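Local coordinates for putative sugar binding protein (Bacteroides vulgatus ATCC 8482, PDB 3KEZ), which probably binds sugars or related nutrients at the outer membrane as a SusD-family protein and carries a bound calcium ion, at residues Gly29-Met34 against Ile255-Val260; Arg43-Gly48 against Ala330-Ile335; Asp53-Val58 against Leu392-His397; Gly273-Asn276 against Gly280-Asp283. One frame throughout, in Å; residues are numbered along the deposited sequence. Where two conformers were deposited one is given.

Contact 1 of 4, residues Gly29-Met34 against Ile255-Val260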
# COMPACT_ATOMS: atom_id res chain seq x y z
N GLY A 29 4.55 19.89 0.03
CA GLY A 29 4.86 19.50 -1.34
C GLY A 29 4.91 18.00 -1.52
O GLY A 29 4.40 17.47 -2.51
N ILE A 30 5.53 17.30 -0.56
CA ILE A 30 5.65 15.83 -0.63
C ILE A 30 4.23 15.19 -0.64
O ILE A 30 3.91 14.43 -1.51
CB ILE A 30 6.54 15.27 0.53
CG1 ILE A 30 8.02 15.60 0.28
CG2 ILE A 30 6.34 13.79 0.69
CD1 ILE A 30 8.88 15.73 1.57
N TYR A 31 3.38 15.60 0.29
CA TYR A 31 2.05 15.03 0.40
C TYR A 31 1.27 15.37 -0.87
O TYR A 31 0.56 14.52 -1.39
CB TYR A 31 1.33 15.56 1.66
CG TYR A 31 1.81 14.89 2.94
CD1 TYR A 31 1.59 13.52 3.17
CD2 TYR A 31 2.46 15.61 3.92
CE1 TYR A 31 2.03 12.89 4.34
CE2 TYR A 31 2.91 14.99 5.12
CZ TYR A 31 2.70 13.63 5.30
OH TYR A 31 3.13 13.01 6.46
N SER A 32 1.46 16.57 -1.42
CA SER A 32 0.75 16.94 -2.65
C SER A 32 1.18 16.01 -3.81
O SER A 32 0.33 15.54 -4.59
CB SER A 32 0.98 18.42 -3.00
OG SER A 32 0.51 18.72 -4.30
N THR A 33 2.48 15.72 -3.89
CA THR A 33 3.00 14.74 -4.86
C THR A 33 2.40 13.33 -4.68
O THR A 33 2.00 12.68 -5.66
CB THR A 33 4.57 14.68 -4.82
OG1 THR A 33 5.09 16.00 -5.06
CG2 THR A 33 5.15 13.68 -5.84
N MSE A 34 2.32 12.89 -3.43
CA MSE A 34 1.75 11.58 -3.11
C MSE A 34 0.30 11.46 -3.50
O MSE A 34 -0.16 10.35 -3.74
CB MSE A 34 1.86 11.30 -1.59
CG MSE A 34 3.30 11.19 -1.12
SE MSE A 34 3.51 11.04 0.76
CE MSE A 34 2.97 9.25 0.88
N ILE A 255 -8.54 4.50 9.87
CA ILE A 255 -7.46 4.86 8.93
C ILE A 255 -6.33 5.62 9.64
O ILE A 255 -6.53 6.72 10.17
CB ILE A 255 -7.92 5.69 7.73
CG1 ILE A 255 -9.02 4.95 6.93
CG2 ILE A 255 -6.68 6.05 6.85
CD1 ILE A 255 -9.91 5.89 6.05
N LEU A 256 -5.14 5.02 9.59
CA LEU A 256 -3.97 5.53 10.27
C LEU A 256 -3.17 6.45 9.34
O LEU A 256 -2.40 7.31 9.80
CB LEU A 256 -3.12 4.36 10.76
CG LEU A 256 -3.81 3.33 11.66
CD1 LEU A 256 -2.80 2.15 12.05
CD2 LEU A 256 -4.36 3.99 12.95
N PHE A 257 -3.30 6.25 8.04
CA PHE A 257 -2.76 7.21 7.09
C PHE A 257 -3.67 7.29 5.89
O PHE A 257 -3.90 6.28 5.20
CB PHE A 257 -1.33 6.87 6.69
CG PHE A 257 -0.72 7.80 5.64
CD1 PHE A 257 -0.89 9.18 5.73
CD2 PHE A 257 0.08 7.30 4.64
CE1 PHE A 257 -0.31 10.03 4.81
CE2 PHE A 257 0.67 8.14 3.70
CZ PHE A 257 0.47 9.53 3.80
N GLU A 258 -4.18 8.50 5.68
CA GLU A 258 -5.19 8.81 4.67
C GLU A 258 -4.57 9.79 3.65
O GLU A 258 -3.94 10.77 4.05
CB GLU A 258 -6.42 9.42 5.37
CG GLU A 258 -7.61 9.65 4.45
CD GLU A 258 -8.90 10.02 5.17
OE1 GLU A 258 -8.87 10.70 6.22
OE2 GLU A 258 -9.94 9.65 4.65
N ILE A 259 -4.67 9.47 2.35
CA ILE A 259 -4.44 10.46 1.31
C ILE A 259 -5.74 11.25 1.19
O ILE A 259 -6.82 10.67 0.93
CB ILE A 259 -4.06 9.85 -0.07
CG1 ILE A 259 -2.81 8.95 0.01
CG2 ILE A 259 -3.91 10.95 -1.13
CD1 ILE A 259 -1.51 9.64 0.51
N VAL A 260 -5.63 12.57 1.41
CA VAL A 260 -6.76 13.50 1.34
C VAL A 260 -6.82 14.16 -0.04
O VAL A 260 -5.90 14.87 -0.45
CB VAL A 260 -6.68 14.58 2.43
CG1 VAL A 260 -7.85 15.58 2.30
CG2 VAL A 260 -6.70 13.92 3.83
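Tyr31 and Met34 meet Phe257 and Ile259 where the last turn of helix 20-34 packs on the bulged strand 255-259, inside the helix-rich SusD-family fold. Strand 255-259 pairs antiparallel with strand 332-336. A classic beta bulge sets Leu256 and Phe257 together opposite Ile335. The contact is buried and wholly apolar. Phe257 takes part in two of the three side-chain contacts. Its CG is anti to the backbone N (chi1 177°), and this sends the ring from the strand toward the helix. Tyr31 CE1 lies 3.7 Å from Phe257 CE1 and about as far from CZ. Phe257 CZ sits at the edge of the Tyr31 ring, in its plane. The polar end of Tyr31 is held elsewhere: its OH hydrogen-bonds to Gln118 OE1 and to Val193 N. These bonds hold the far end of the ring, while CE1 on its flank meets the phenylalanine. Met34 is a selenomethionine here. Its chain bends at the last torsion (chi3 75°), and the methyl CE reaches the edge of the Phe257 ring, near its plane. Met34 CE is 3.8 Å from Phe257 CE2. Phe257 CZ is shared: it also lies 3.9 Å from Met34 CE. Met125 of helix 109-134 touches both Met34 and Phe257 and packs against this cluster from a third element. An alanine in place of Phe257 is likely to open a gap between helix and strand and to rob Tyr31 CE1 and Met34 CE of their shared partner. Ile259 makes a looser further link, with its CD1 4.3 Å from Met34 CB.

Contact 2 of 4, residues Arg43-Gly48 against Ala330-Ile335. With CA (calcium ion), chain C; EDO (1,2-ethanediol), chain G.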
# COMPACT_ATOMS: atom_id res chain seq x y z
N ARG A 43 -1.90 4.74 -9.33
CA ARG A 43 -1.01 3.69 -9.84
C ARG A 43 -0.30 2.90 -8.78
O ARG A 43 -0.17 1.68 -8.95
CB ARG A 43 0.00 4.27 -10.83
CG ARG A 43 -0.67 4.67 -12.12
CD ARG A 43 0.31 5.22 -13.14
NE ARG A 43 -0.36 5.58 -14.38
CZ ARG A 43 0.21 6.25 -15.38
NH1 ARG A 43 1.46 6.63 -15.28
NH2 ARG A 43 -0.48 6.56 -16.46
N LEU A 44 0.13 3.57 -7.69
CA LEU A 44 0.84 2.85 -6.62
C LEU A 44 -0.10 1.99 -5.79
O LEU A 44 0.33 0.98 -5.21
CB LEU A 44 1.67 3.80 -5.72
CG LEU A 44 2.78 4.55 -6.49
CD1 LEU A 44 3.44 5.54 -5.57
CD2 LEU A 44 3.85 3.59 -7.06
N VAL A 45 -1.39 2.30 -5.82
CA VAL A 45 -2.34 1.50 -5.12
C VAL A 45 -2.77 0.31 -5.94
O VAL A 45 -2.70 -0.81 -5.48
CB VAL A 45 -3.54 2.33 -4.61
CG1 VAL A 45 -4.45 1.47 -3.72
CG2 VAL A 45 -2.99 3.55 -3.80
N TYR A 46 -3.24 0.53 -7.17
CA TYR A 46 -3.84 -0.57 -7.88
C TYR A 46 -2.87 -1.64 -8.34
O TYR A 46 -3.30 -2.75 -8.65
CB TYR A 46 -4.73 -0.11 -9.03
CG TYR A 46 -4.10 0.52 -10.27
CD1 TYR A 46 -3.29 -0.19 -11.10
CD2 TYR A 46 -4.44 1.80 -10.64
CE1 TYR A 46 -2.76 0.39 -12.26
CE2 TYR A 46 -3.91 2.40 -11.78
CZ TYR A 46 -3.11 1.67 -12.60
OH TYR A 46 -2.61 2.24 -13.76
N TYR A 47 -1.59 -1.31 -8.43
CA TYR A 47 -0.57 -2.25 -8.98
C TYR A 47 -0.71 -3.66 -8.37
O TYR A 47 -0.88 -4.65 -9.08
CB TYR A 47 0.84 -1.71 -8.78
CG TYR A 47 1.94 -2.55 -9.39
CD1 TYR A 47 2.21 -2.51 -10.73
CD2 TYR A 47 2.71 -3.41 -8.59
CE1 TYR A 47 3.22 -3.29 -11.29
CE2 TYR A 47 3.70 -4.20 -9.15
CZ TYR A 47 3.98 -4.12 -10.48
OH TYR A 47 4.99 -4.88 -11.00
N GLY A 48 -0.74 -3.72 -7.04
CA GLY A 48 -0.74 -5.02 -6.38
C GLY A 48 -2.07 -5.78 -6.47
O GLY A 48 -2.15 -6.96 -6.06
N ALA A 330 -12.47 10.96 -3.88
CA ALA A 330 -12.44 10.05 -2.76
C ALA A 330 -11.04 9.98 -2.21
O ALA A 330 -10.05 9.92 -2.97
CB ALA A 330 -12.92 8.66 -3.16
N ASN A 331 -10.96 9.99 -0.88
CA ASN A 331 -9.72 9.79 -0.15
C ASN A 331 -9.27 8.35 -0.29
O ASN A 331 -10.07 7.47 -0.59
CB ASN A 331 -9.89 10.14 1.34
CG ASN A 331 -10.16 11.65 1.58
OD1 ASN A 331 -10.12 12.45 0.65
ND2 ASN A 331 -10.40 12.04 2.86
N ILE A 332 -7.97 8.14 -0.10
CA ILE A 332 -7.33 6.84 -0.15
C ILE A 332 -6.99 6.35 1.26
O ILE A 332 -6.21 6.97 1.96
CB ILE A 332 -6.03 6.90 -0.98
CG1 ILE A 332 -6.25 7.73 -2.26
CG2 ILE A 332 -5.53 5.45 -1.25
CD1 ILE A 332 -7.22 7.13 -3.33
N PRO A 333 -7.64 5.27 1.72
CA PRO A 333 -7.34 4.71 3.04
C PRO A 333 -6.07 3.85 3.01
O PRO A 333 -6.15 2.63 3.14
CB PRO A 333 -8.59 3.88 3.34
CG PRO A 333 -8.99 3.35 2.01
CD PRO A 333 -8.65 4.46 1.01
N LEU A 334 -4.92 4.51 2.89
CA LEU A 334 -3.69 3.86 2.48
C LEU A 334 -3.14 2.87 3.51
O LEU A 334 -2.64 1.83 3.14
CB LEU A 334 -2.65 4.94 2.15
CG LEU A 334 -1.52 4.54 1.23
CD1 LEU A 334 -2.10 4.00 -0.09
CD2 LEU A 334 -0.67 5.76 1.03
N ILE A 335 -3.22 3.24 4.78
CA ILE A 335 -2.87 2.38 5.94
C ILE A 335 -4.02 2.37 6.98
O ILE A 335 -4.47 3.42 7.48
CB ILE A 335 -1.56 2.84 6.66
CG1 ILE A 335 -0.38 2.91 5.68
CG2 ILE A 335 -1.23 1.91 7.89
CD1 ILE A 335 0.89 3.53 6.27
CA CA C . -12.09 13.53 -0.48
C1 EDO G . 2.10 9.24 -18.84
O1 EDO G . 2.50 8.42 -17.74
C2 EDO G . 0.85 8.65 -19.47
O2 EDO G . 0.89 7.22 -19.38
O HOH W 1 -12.37 15.01 1.63
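Val45 of helix 43-50 meets Ile332 and Leu334 of strand 332-336. The segment starts at Arg43, which points elsewhere. Its chain is extended from CG to NE, and the guanidinium grips a 1,2-ethanediol molecule, probably from the crystallisation liquor. Arg43 NH1 gives a nearly straight bond to O1 of the diol (3.2 Å, 170°), and O1 lies at the edge of the group, near its plane. Arg43 NH2 bonds to the diol O2 at 3.3 Å. NH1 also hydrogen-bonds to Ser80 OG. A leucine in place of Arg43 would probably leave Ser80 OG and both diol oxygens without this donor. Farther along the helix is Val45. With CG1 anti to the backbone N (chi1 -173°), CG2 is the methyl turned to the strand; it alone touches Ile332 and Leu334. Val45 CG2 lies 3.8 Å from Leu334 CD1 and 4.1 Å from Ile332 CG2. Tyr46 follows, with one ring face over Arg43 CA. On the strand side, Pro333 centres an inverse gamma turn, and Asn331 binds the calcium ion through OD1 at 2.5 Å. Asn331 ND2 bonds to Glu258 OE2, so metal and carboxylate together set the rotation of the amide. No hydrogen bond crosses between the two segments. The helix is thus joined to the calcium-binding part of the chain by the methyl groups of branched side chains, whose contacts set no strict direction.

Contact 3 of 4, residues Asp53-Val58 against Leu392-His397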
# COMPACT_ATOMS: atom_id res chain seq x y z
N ASP A 53 -4.79 -12.17 -8.37
CA ASP A 53 -5.86 -13.09 -8.73
C ASP A 53 -7.29 -12.65 -8.35
O ASP A 53 -8.24 -13.33 -8.76
CB ASP A 53 -5.58 -14.50 -8.15
CG ASP A 53 -5.37 -14.51 -6.65
OD1 ASP A 53 -5.11 -13.45 -6.07
OD2 ASP A 53 -5.40 -15.62 -6.06
N ASP A 54 -7.42 -11.54 -7.61
CA ASP A 54 -8.70 -11.16 -6.98
C ASP A 54 -9.38 -9.96 -7.65
O ASP A 54 -10.59 -9.78 -7.51
CB ASP A 54 -8.53 -10.94 -5.50
CG ASP A 54 -8.26 -12.21 -4.73
OD1 ASP A 54 -8.53 -13.31 -5.26
OD2 ASP A 54 -7.85 -12.12 -3.52
N MSE A 55 -8.61 -9.23 -8.45
CA MSE A 55 -9.09 -8.13 -9.30
C MSE A 55 -8.45 -8.22 -10.67
O MSE A 55 -7.39 -8.83 -10.85
CB MSE A 55 -8.81 -6.76 -8.65
CG MSE A 55 -9.46 -6.63 -7.27
SE MSE A 55 -9.54 -4.81 -6.71
CE MSE A 55 -10.75 -4.24 -8.06
N GLN A 56 -9.11 -7.60 -11.65
CA GLN A 56 -8.64 -7.63 -13.02
C GLN A 56 -9.02 -6.33 -13.69
O GLN A 56 -9.91 -5.64 -13.21
CB GLN A 56 -9.31 -8.78 -13.78
CG GLN A 56 -10.83 -8.80 -13.72
CD GLN A 56 -11.39 -9.85 -14.58
OE1 GLN A 56 -11.66 -10.96 -14.13
NE2 GLN A 56 -11.54 -9.55 -15.86
N ALA A 57 -8.38 -6.02 -14.81
CA ALA A 57 -8.88 -5.01 -15.73
C ALA A 57 -10.21 -5.46 -16.29
O ALA A 57 -10.41 -6.66 -16.59
CB ALA A 57 -7.92 -4.78 -16.87
N VAL A 58 -11.13 -4.52 -16.43
CA VAL A 58 -12.44 -4.81 -17.02
C VAL A 58 -12.30 -5.15 -18.49
O VAL A 58 -13.09 -5.92 -19.04
CB VAL A 58 -13.40 -3.63 -16.79
CG1 VAL A 58 -14.55 -3.65 -17.83
CG2 VAL A 58 -13.91 -3.68 -15.34
N LEU A 392 -8.45 -6.59 2.35
CA LEU A 392 -7.63 -5.57 1.71
C LEU A 392 -7.78 -5.48 0.19
O LEU A 392 -7.00 -4.82 -0.47
CB LEU A 392 -6.17 -5.78 2.10
CG LEU A 392 -5.84 -5.67 3.61
CD1 LEU A 392 -4.30 -5.75 3.83
CD2 LEU A 392 -6.35 -4.35 4.20
N VAL A 393 -8.79 -6.14 -0.36
CA VAL A 393 -9.12 -6.03 -1.78
C VAL A 393 -9.25 -4.54 -2.21
O VAL A 393 -9.89 -3.71 -1.51
CB VAL A 393 -10.36 -6.89 -2.13
CG1 VAL A 393 -11.62 -6.40 -1.41
CG2 VAL A 393 -10.52 -6.97 -3.64
N ALA A 394 -8.54 -4.22 -3.31
CA ALA A 394 -8.52 -2.85 -3.95
C ALA A 394 -7.66 -1.82 -3.18
O ALA A 394 -7.70 -0.62 -3.50
CB ALA A 394 -9.95 -2.31 -4.22
N GLU A 395 -6.88 -2.30 -2.20
CA GLU A 395 -5.97 -1.46 -1.41
C GLU A 395 -4.50 -1.80 -1.70
O GLU A 395 -3.62 -1.27 -1.04
CB GLU A 395 -6.26 -1.54 0.09
CG GLU A 395 -7.67 -1.05 0.51
CD GLU A 395 -8.02 -1.39 1.94
OE1 GLU A 395 -7.46 -0.77 2.87
OE2 GLU A 395 -8.91 -2.23 2.14
N GLY A 396 -4.24 -2.63 -2.71
CA GLY A 396 -2.90 -2.75 -3.27
C GLY A 396 -1.96 -3.80 -2.70
O GLY A 396 -0.72 -3.70 -2.90
N HIS A 397 -2.53 -4.83 -2.07
CA HIS A 397 -1.75 -5.87 -1.39
C HIS A 397 -1.61 -7.25 -2.07
O HIS A 397 -0.58 -7.92 -1.91
CB HIS A 397 -2.36 -6.10 -0.02
CG HIS A 397 -2.18 -4.95 0.90
ND1 HIS A 397 -1.23 -4.94 1.91
CD2 HIS A 397 -2.79 -3.74 0.94
CE1 HIS A 397 -1.28 -3.78 2.54
NE2 HIS A 397 -2.23 -3.04 1.99
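Met55 and the turn residues Val393 and Ala394 make the apolar contact. Met55, a selenomethionine here, points from strand 55-57 toward the turn. Its CG is anti to the carbonyl carbon (chi1 -58°), and it lies 3.8 Å from Val393 CG2. The two side chains cross at about a right angle. Farther out, Met55 SE rests on Ala394, 3.5 Å from CA and 3.6 Å from CB, so the selenium touches the main chain of the turn as well as its methyl group. Val316 of strand 313-316 touches both Met55 and Ala394.

Hydrogen bonds hold the turn. One is within the backbone, from Glu395 N to Leu392 O at 3.1 Å. Two come from the side chains of Asp49 and Tyr319: Ala394 N bonds to Asp49 OD1, and Ala394 O accepts from Tyr319 OH.

Charged pairs lie around the apolar centre. Asp53 OD1 pairs with Arg398 and Asp54 OD1 with Arg389, so the buried acids just before the strand have charged mates.

The second segment holds a type II beta turn from Leu392 to Glu395. Ala394 takes the third place with positive phi (76°), as a type II turn has after an extended second residue, here Val393. The loop that holds this turn joins helix 381-392 to helix 398-403.

Contact 4 of 4, residues Gly273-Asn276 against Gly280-Asp283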
# COMPACT_ATOMS: atom_id res chain seq x y z
N GLY A 273 -10.97 6.40 -6.96
CA GLY A 273 -12.38 6.70 -6.87
C GLY A 273 -13.08 6.62 -8.21
O GLY A 273 -14.21 6.16 -8.29
N TYR A 274 -12.40 7.08 -9.26
CA TYR A 274 -12.96 7.02 -10.61
C TYR A 274 -12.68 5.67 -11.30
O TYR A 274 -13.48 5.22 -12.12
CB TYR A 274 -12.43 8.17 -11.45
CG TYR A 274 -13.41 8.73 -12.46
CD1 TYR A 274 -14.44 9.58 -12.07
CD2 TYR A 274 -13.27 8.44 -13.81
CE1 TYR A 274 -15.34 10.11 -13.03
CE2 TYR A 274 -14.15 8.96 -14.75
CZ TYR A 274 -15.17 9.80 -14.36
OH TYR A 274 -16.00 10.29 -15.32
N LEU A 275 -11.57 5.01 -10.99
CA LEU A 275 -11.28 3.73 -11.67
C LEU A 275 -12.19 2.61 -11.16
O LEU A 275 -12.60 1.72 -11.92
CB LEU A 275 -9.82 3.32 -11.53
CG LEU A 275 -8.77 4.27 -12.14
CD1 LEU A 275 -7.38 3.87 -11.66
CD2 LEU A 275 -8.88 4.26 -13.65
N ASN A 276 -12.57 2.68 -9.88
CA ASN A 276 -13.28 1.57 -9.23
C ASN A 276 -14.76 1.83 -9.14
O ASN A 276 -15.33 1.74 -8.08
CB ASN A 276 -12.69 1.35 -7.82
CG ASN A 276 -11.32 0.67 -7.85
OD1 ASN A 276 -11.23 -0.56 -7.72
ND2 ASN A 276 -10.24 1.47 -8.05
N GLY A 280 -17.52 5.84 -13.15
CA GLY A 280 -16.22 6.45 -13.43
C GLY A 280 -15.69 5.91 -14.76
O GLY A 280 -16.35 6.07 -15.78
N TYR A 281 -14.53 5.24 -14.74
CA TYR A 281 -13.95 4.66 -15.97
C TYR A 281 -14.22 3.14 -16.15
O TYR A 281 -13.75 2.55 -17.12
CB TYR A 281 -12.43 4.92 -16.05
CG TYR A 281 -12.02 6.26 -16.63
CD1 TYR A 281 -12.70 6.83 -17.72
CD2 TYR A 281 -10.93 6.95 -16.12
CE1 TYR A 281 -12.32 8.09 -18.24
CE2 TYR A 281 -10.54 8.19 -16.64
CZ TYR A 281 -11.24 8.75 -17.70
OH TYR A 281 -10.84 9.97 -18.19
N ASP A 282 -14.97 2.52 -15.24
CA ASP A 282 -15.28 1.08 -15.36
C ASP A 282 -14.00 0.27 -15.60
O ASP A 282 -13.92 -0.54 -16.53
CB ASP A 282 -16.27 0.81 -16.49
CG ASP A 282 -17.49 1.73 -16.45
OD1 ASP A 282 -17.35 2.87 -16.91
OD2 ASP A 282 -18.58 1.31 -16.00
N ASP A 283 -12.99 0.53 -14.79
CA ASP A 283 -11.63 0.21 -15.21
C ASP A 283 -11.16 -1.11 -14.61
O ASP A 283 -10.60 -1.96 -15.30
CB ASP A 283 -10.68 1.33 -14.85
CG ASP A 283 -9.44 1.33 -15.70
OD1 ASP A 283 -8.47 0.66 -15.30
OD2 ASP A 283 -9.47 1.97 -16.79
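Tyr274 and Leu275 form the C-terminal end of the short helix 272-275, and the loop 280-283 folds back on it. The loop supplies backbone N-H groups to two carbonyls of the last helical residues in this SusD-family chain.

Two backbone hydrogen bonds fasten the loop. Tyr281 N donates to Tyr274 O at 2.8 Å, tilted 30° from the carbonyl plane. Asp283 N donates to Leu275 O at 3.1 Å and lies in the carbonyl plane. A CA-H...O contact from Gly280 CA adds to the grip on Tyr274 O.

Ring contacts come next. Gly280 CA stands over the centre of the Tyr274 ring, 3.4 Å from the centroid, a CH-pi contact. A CB on Gly280 would run into Tyr274 O, so this close seat fits a residue without a side chain. The Tyr274 ring also turns its edge to the face of Tyr281, a T-shaped pair with planes at 86° and centroids 4.9 Å apart. Tyr274 CE2 lies over the centre of the Tyr281 ring. The same Tyr281 ring makes a cation-pi contact with Arg63. Each tyrosine is thus held from more than one direction.

The van der Waals contacts of Leu275 complete the account. Leu275 CD2 comes to the edge of the Tyr281 ring, 4.2 Å from Tyr281 CD2. Asp283 CG is anti to the backbone N (chi1 -157°), which lays this side chain beside Leu275. The carboxylate is held by Arg63 N and Thr64 OG1. Leu275 CD2 lies 3.6 Å from Asp283 CG.

How the contacts relate
Contacts 1 and 2 share one two-stranded sheet, with centres about 11 Å apart. Leu256 N to Ile335 O (2.7 Å) and Ile259 N to Ile332 O (3.0 Å) are probable hydrogen bonds between them. The calcium site takes Asn331 from contact 2, with Asn261, Gln322, Glu325, Asp329 and a water. The Ile259 side chain of contact 1 is about 9 Å from the metal, that of Tyr274 in contact 4 about 12 Å. Contact 3 touches contact 2 where Val45 CG1 lies 3.8 Å from Glu395 C. Contact 4 joins contact 3 by a probable bond, Val58 N to Asp283 O, 2.9 Å. Tyr46 CD2 meets Leu275 CD1 at 3.7 Å, linking contacts 2 and 4.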